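Local coordinates for protein 2-oxoglutarate-dependent dioxygenase DAO (PDB 6KUN) that probably catalyses the iron- and 2-oxoglutarate-dependent oxidation of the auxin indole-3-acetic acid to inactive 2-oxoindole-3-acetic acid, at residues Val129-Ala132 with Gly133-Ala137; Leu107-Pro110 with Pro111-Glu115. All coordinates share one frame; numbering follows the deposited sequence.

Contact 1 of 2, residues Val129-Ala132 with Gly133-Ala137; sequences VDVA and GKVAA
Lys134 reaches back one helical turn to Asp130, and its side chain can be followed atom by atom. CB lies 3.7 Å from the carbonyl O of Asp130 and equally far from Val131 O. CG, beside the backbone N at chi1 -70°, stays 3.5 Å from Asp130 O, and CD runs on past the same carbonyl. CE comes level with the carboxylate, about equally far from its two oxygens. A bend at the last torsion (chi4 46°) then turns NZ toward the carboxylate, and it forms a salt bridge with OD1 of Asp130 at 3.0 Å. The ammonium sits on the syn side of that oxygen, 24° out of the carboxylate plane, the two side chains approaching each other at an angle. Beneath this i to i+4 pair the main chain is regular alpha helix: the N of Lys134 donates to Asp130 O, and Ala136 N reaches Ala132 O at 2.9 Å. Val131 and Val135 make a looser apolar pair, CG1 to CG2 4.4 Å. Near the end of helix 111-138, Val135 packs on Leu24 and Cys28 of helix 18-30, Lys134 also touches Leu24, and Ala132 meets Phe146 in a loop.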
ATOM      1  N   VAL B 129      19.734  12.732  -5.448  1.00 17.44           N
ATOM      2  CA  VAL B 129      20.515  13.909  -5.805  1.00 17.41           C
ATOM      3  C   VAL B 129      19.875  15.174  -5.219  1.00 23.97           C
ATOM      4  O   VAL B 129      20.557  16.019  -4.644  1.00 21.76           O
ATOM      5  CB  VAL B 129      20.662  13.995  -7.329  1.00 19.84           C
ATOM      6  CG1 VAL B 129      21.245  15.339  -7.767  1.00 27.53           C
ATOM      7  CG2 VAL B 129      21.547  12.850  -7.842  1.00 23.12           C
ATOM      8  N   ASP B 130      18.549  15.297  -5.341  1.00 23.75           N
ATOM      9  CA  ASP B 130      17.820  16.427  -4.775  1.00 18.72           C
ATOM     10  C   ASP B 130      17.976  16.480  -3.255  1.00 21.59           C
ATOM     11  O   ASP B 130      18.291  17.537  -2.686  1.00 25.70           O
ATOM     12  CB  ASP B 130      16.338  16.356  -5.170  1.00 20.96           C
ATOM     13  CG  ASP B 130      15.535  17.573  -4.698  1.00 34.48           C
ATOM     14  OD1 ASP B 130      15.995  18.714  -4.883  1.00 45.20           O
ATOM     15  OD2 ASP B 130      14.437  17.388  -4.149  1.00 47.62           O
ATOM     16  N   VAL B 131      17.812  15.337  -2.594  1.00 18.38           N
ATOM     17  CA  VAL B 131      18.048  15.281  -1.162  1.00 23.16           C
ATOM     18  C   VAL B 131      19.487  15.688  -0.822  1.00 24.64           C
ATOM     19  O   VAL B 131      19.724  16.529   0.059  1.00 19.40           O
ATOM     20  CB  VAL B 131      17.712  13.883  -0.634  1.00 15.02           C
ATOM     21  CG1 VAL B 131      18.129  13.795   0.838  1.00 24.36           C
ATOM     22  CG2 VAL B 131      16.226  13.590  -0.794  1.00 21.01           C
ATOM     23  N   ALA B 132      20.476  15.102  -1.507  1.00 21.87           N
ATOM     24  CA  ALA B 132      21.864  15.490  -1.221  1.00 21.72           C
ATOM     25  C   ALA B 132      22.068  16.998  -1.345  1.00 29.25           C
ATOM     26  O   ALA B 132      22.694  17.621  -0.486  1.00 22.41           O
ATOM     27  CB  ALA B 132      22.833  14.747  -2.134  1.00 13.70           C
ATOM     28  N   GLY B 133      21.541  17.600  -2.421  1.00 27.10           N
ATOM     29  CA  GLY B 133      21.684  19.040  -2.609  1.00 23.88           C
ATOM     30  C   GLY B 133      21.105  19.852  -1.471  1.00 27.83           C
ATOM     31  O   GLY B 133      21.687  20.857  -1.044  1.00 28.17           O
ATOM     32  N   LYS B 134      19.934  19.441  -0.973  1.00 22.36           N
ATOM     33  CA  LYS B 134      19.300  20.149   0.130  1.00 27.72           C
ATOM     34  C   LYS B 134      20.082  19.975   1.421  1.00 27.66           C
ATOM     35  O   LYS B 134      20.232  20.936   2.182  1.00 24.28           O
ATOM     36  CB  LYS B 134      17.843  19.686   0.293  1.00 25.70           C
ATOM     37  CG  LYS B 134      16.981  20.170  -0.873  1.00 30.69           C
ATOM     38  CD  LYS B 134      15.572  19.621  -0.798  1.00 49.23           C
ATOM     39  CE  LYS B 134      14.592  20.465  -1.629  1.00 47.00           C
ATOM     40  NZ  LYS B 134      15.096  20.813  -2.986  1.00 45.03           N
ATOM     41  N   VAL B 135      20.624  18.786   1.669  1.00 23.64           N
ATOM     42  CA  VAL B 135      21.494  18.590   2.831  1.00 22.40           C
ATOM     43  C   VAL B 135      22.708  19.509   2.745  1.00 25.51           C
ATOM     44  O   VAL B 135      23.029  20.232   3.699  1.00 27.03           O
ATOM     45  CB  VAL B 135      21.905  17.109   2.960  1.00 23.60           C
ATOM     46  CG1 VAL B 135      23.028  16.942   3.982  1.00 28.43           C
ATOM     47  CG2 VAL B 135      20.718  16.307   3.398  1.00 20.47           C
ATOM     48  N   ALA B 136      23.385  19.515   1.587  1.00 22.92           N
ATOM     49  CA  ALA B 136      24.509  20.436   1.369  1.00 24.59           C
ATOM     50  C   ALA B 136      24.131  21.906   1.584  1.00 34.12           C
ATOM     51  O   ALA B 136      24.903  22.678   2.170  1.00 27.35           O
ATOM     52  CB  ALA B 136      25.057  20.227  -0.045  1.00 23.12           C
ATOM     53  N   ALA B 137      22.957  22.317   1.110  1.00 27.06           N
ATOM     54  CA  ALA B 137      22.539  23.695   1.316  1.00 37.23           C
ATOM     55  C   ALA B 137      22.275  23.988   2.792  1.00 34.18           C
ATOM     56  O   ALA B 137      22.489  25.119   3.244  1.00 38.44           O
ATOM     57  CB  ALA B 137      21.297  24.006   0.478  1.00 32.52           C
TER

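Contact 2 of 2, residues Leu107-Pro110 with Pro111-Glu115; sequences LDAP and PHVRE
Pro110 meets the first turn of the helix through both its carbonyl and its ring. The carbonyl takes the N-H of Arg114 in a nearly straight bond, N to O 3.2 Å, the first i to i+4 bond of the new helix. Val113 N also points to Pro110 O, but at 121° on its hydrogen that bond is weak. The Pro110 ring packs against the same turn: its CD lies 3.8 Å from CG2 of Val113, the two side chains crossing at a slant. Val113 has its other methyl, CG1, anti to the backbone N (chi1 176°), and this branch meets Ala109 CB at 4.1 Å. On another side of the proline, His112 brings CD2 of its imidazole to 3.9 Å from Pro110 CB.

The Arg114 side chain runs back over the loop. CG passes Leu107 CB, and CD comes within 3.4 Å of Ala109 O and nearly as close to Leu107 O. A bend at chi3 (24°) swings the guanidinium round, where NE donates to the carbonyl of Cys104 in the preceding helix. NH1 gives a hydrogen to a water 3.0 Å from it, and that water donates in turn to Ala109 O, so the guanidinium holds the preceding helix directly and the loop through a water. Further out, Asp108 OD2 forms a salt bridge with NH2 of Arg66, while Leu107 rests on Asn67 and Ile70. Leu56 of helix 43-57 covers Ala109 and Val113, and Ala52 also touches Val113.

The arrangement is a short helix-loop-helix connection: Leu107 leaves helix 97-106, Pro110 holds the N-cap position, and Pro111 opens helix 111-138, where proline fits because a first-turn N-H has no carbonyl of a preceding helical turn to bond.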
ATOM      1  N   LEU B 107      17.424  -7.748 -18.039  1.00 24.46           N
ATOM      2  CA  LEU B 107      16.639  -8.504 -17.076  1.00 16.95           C
ATOM      3  C   LEU B 107      15.769  -9.523 -17.783  1.00 21.43           C
ATOM      4  O   LEU B 107      15.099  -9.212 -18.771  1.00 26.64           O
ATOM      5  CB  LEU B 107      15.746  -7.575 -16.264  1.00 26.54           C
ATOM      6  CG  LEU B 107      16.389  -6.825 -15.117  1.00 26.75           C
ATOM      7  CD1 LEU B 107      15.372  -5.773 -14.669  1.00 29.83           C
ATOM      8  CD2 LEU B 107      16.733  -7.739 -13.978  1.00 24.55           C
ATOM      9  N   ASP B 108      15.753 -10.727 -17.262  1.00 17.79           N
ATOM     10  CA  ASP B 108      14.810 -11.733 -17.746  1.00 22.27           C
ATOM     11  C   ASP B 108      13.470 -11.520 -17.012  1.00 21.77           C
ATOM     12  O   ASP B 108      13.263 -12.004 -15.899  1.00 30.93           O
ATOM     13  CB  ASP B 108      15.362 -13.126 -17.508  1.00 27.33           C
ATOM     14  CG  ASP B 108      14.441 -14.189 -18.034  1.00 34.20           C
ATOM     15  OD1 ASP B 108      13.419 -13.856 -18.683  1.00 33.93           O
ATOM     16  OD2 ASP B 108      14.764 -15.362 -17.794  1.00 36.37           O
ATOM     17  N   ALA B 109      12.588 -10.781 -17.627  1.00 23.20           N
ATOM     18  CA  ALA B 109      11.323 -10.434 -17.025  1.00 26.71           C
ATOM     19  C   ALA B 109      10.438  -9.872 -18.113  1.00 22.23           C
ATOM     20  O   ALA B 109      10.954  -9.456 -19.159  1.00 27.31           O
ATOM     21  CB  ALA B 109      11.528  -9.380 -15.931  1.00 27.15           C
ATOM     22  N   PRO B 110       9.146  -9.683 -17.866  1.00 34.12           N
ATOM     23  CA  PRO B 110       8.277  -9.131 -18.897  1.00 27.61           C
ATOM     24  C   PRO B 110       8.664  -7.669 -19.195  1.00 32.03           C
ATOM     25  O   PRO B 110       9.186  -6.971 -18.311  1.00 28.50           O
ATOM     26  CB  PRO B 110       6.867  -9.235 -18.297  1.00 29.74           C
ATOM     27  CG  PRO B 110       6.997 -10.272 -17.220  1.00 34.97           C
ATOM     28  CD  PRO B 110       8.383 -10.067 -16.656  1.00 30.84           C
ATOM     29  N   PRO B 111       8.466  -7.218 -20.425  1.00 31.54           N
ATOM     30  CA  PRO B 111       8.789  -5.823 -20.745  1.00 29.92           C
ATOM     31  C   PRO B 111       8.231  -4.809 -19.746  1.00 28.05           C
ATOM     32  O   PRO B 111       8.940  -3.842 -19.424  1.00 23.66           O
ATOM     33  CB  PRO B 111       8.187  -5.632 -22.150  1.00 28.71           C
ATOM     34  CG  PRO B 111       7.692  -7.011 -22.586  1.00 29.26           C
ATOM     35  CD  PRO B 111       8.123  -8.015 -21.625  1.00 36.45           C
ATOM     36  N   HIS B 112       7.000  -4.979 -19.255  1.00 23.82           N
ATOM     37  CA  HIS B 112       6.440  -3.920 -18.417  1.00 26.18           C
ATOM     38  C   HIS B 112       7.170  -3.850 -17.073  1.00 24.38           C
ATOM     39  O   HIS B 112       7.337  -2.758 -16.513  1.00 22.63           O
ATOM     40  CB  HIS B 112       4.928  -4.092 -18.231  1.00 29.94           C
ATOM     41  CG  HIS B 112       4.537  -5.230 -17.343  1.00 34.33           C
ATOM     42  ND1 HIS B 112       4.496  -5.122 -15.971  1.00 36.16           N
ATOM     43  CD2 HIS B 112       4.187  -6.508 -17.630  1.00 34.62           C
ATOM     44  CE1 HIS B 112       4.142  -6.282 -15.449  1.00 43.75           C
ATOM     45  NE2 HIS B 112       3.944  -7.143 -16.434  1.00 34.12           N
ATOM     46  N   VAL B 113       7.664  -4.988 -16.577  1.00 23.52           N
ATOM     47  CA  VAL B 113       8.472  -4.990 -15.364  1.00 24.53           C
ATOM     48  C   VAL B 113       9.772  -4.241 -15.592  1.00 24.55           C
ATOM     49  O   VAL B 113      10.127  -3.344 -14.806  1.00 20.63           O
ATOM     50  CB  VAL B 113       8.702  -6.425 -14.877  1.00 21.90           C
ATOM     51  CG1 VAL B 113       9.630  -6.480 -13.668  1.00 16.49           C
ATOM     52  CG2 VAL B 113       7.327  -7.072 -14.527  1.00 28.76           C
ATOM     53  N   ARG B 114      10.471  -4.543 -16.707  1.00 13.39           N
ATOM     54  CA  ARG B 114      11.728  -3.880 -17.034  1.00 16.72           C
ATOM     55  C   ARG B 114      11.570  -2.370 -17.129  1.00 16.90           C
ATOM     56  O   ARG B 114      12.398  -1.620 -16.618  1.00 16.08           O
ATOM     57  CB  ARG B 114      12.287  -4.460 -18.359  1.00 21.21           C
ATOM     58  CG  ARG B 114      12.516  -6.013 -18.304  1.00 24.27           C
ATOM     59  CD  ARG B 114      12.852  -6.639 -19.690  1.00 24.40           C
ATOM     60  NE  ARG B 114      13.430  -5.645 -20.581  1.00 29.13           N
ATOM     61  CZ  ARG B 114      12.993  -5.340 -21.797  1.00 33.32           C
ATOM     62  NH1 ARG B 114      11.967  -5.989 -22.341  1.00 47.68           N
ATOM     63  NH2 ARG B 114      13.614  -4.392 -22.486  1.00 38.57           N
ATOM     64  N   GLU B 115      10.522  -1.908 -17.798  1.00 18.83           N
ATOM     65  CA  GLU B 115      10.283  -0.488 -17.946  1.00 16.97           C
ATOM     66  C   GLU B 115      10.005   0.171 -16.597  1.00 15.40           C
ATOM     67  O   GLU B 115      10.432   1.313 -16.377  1.00 18.66           O
ATOM     68  CB  GLU B 115       9.083  -0.226 -18.874  1.00 42.12           C
ATOM     69  CG  GLU B 115       8.726   1.278 -19.007  1.00 84.05           C
ATOM     70  CD  GLU B 115       7.459   1.577 -19.830  1.00110.29           C
ATOM     71  OE1 GLU B 115       6.812   0.626 -20.330  1.00121.20           O
ATOM     72  OE2 GLU B 115       7.115   2.778 -19.968  1.00101.48           O
TER
HETATM   73  O   HOH W   1      11.258  -8.859 -21.763  1.00 31.36           O

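Both contacts belong to helix 111-138, contact 2 at its start and contact 1 near its end, with centres about 31 Å apart and nearest atoms about 18 Å apart. Contact 1 is the more enclosed, with four buried residues and none exposed; contact 2 is more surface-like, with two buried and three exposed. Within the helix, residues 129-137 rely on repeated main-chain bonds and one charge pair spaced a turn apart. At its entrance, residues 107-115 use proline packing, the first carbonyl of the helix, a water and the Arg114 guanidinium, bonded back to the preceding helix. The apolar faces meet helix 18-30 in contact 1 and helix 43-57 in contact 2. Both lie away from the metal, 2-oxoglutarate and auxin sites.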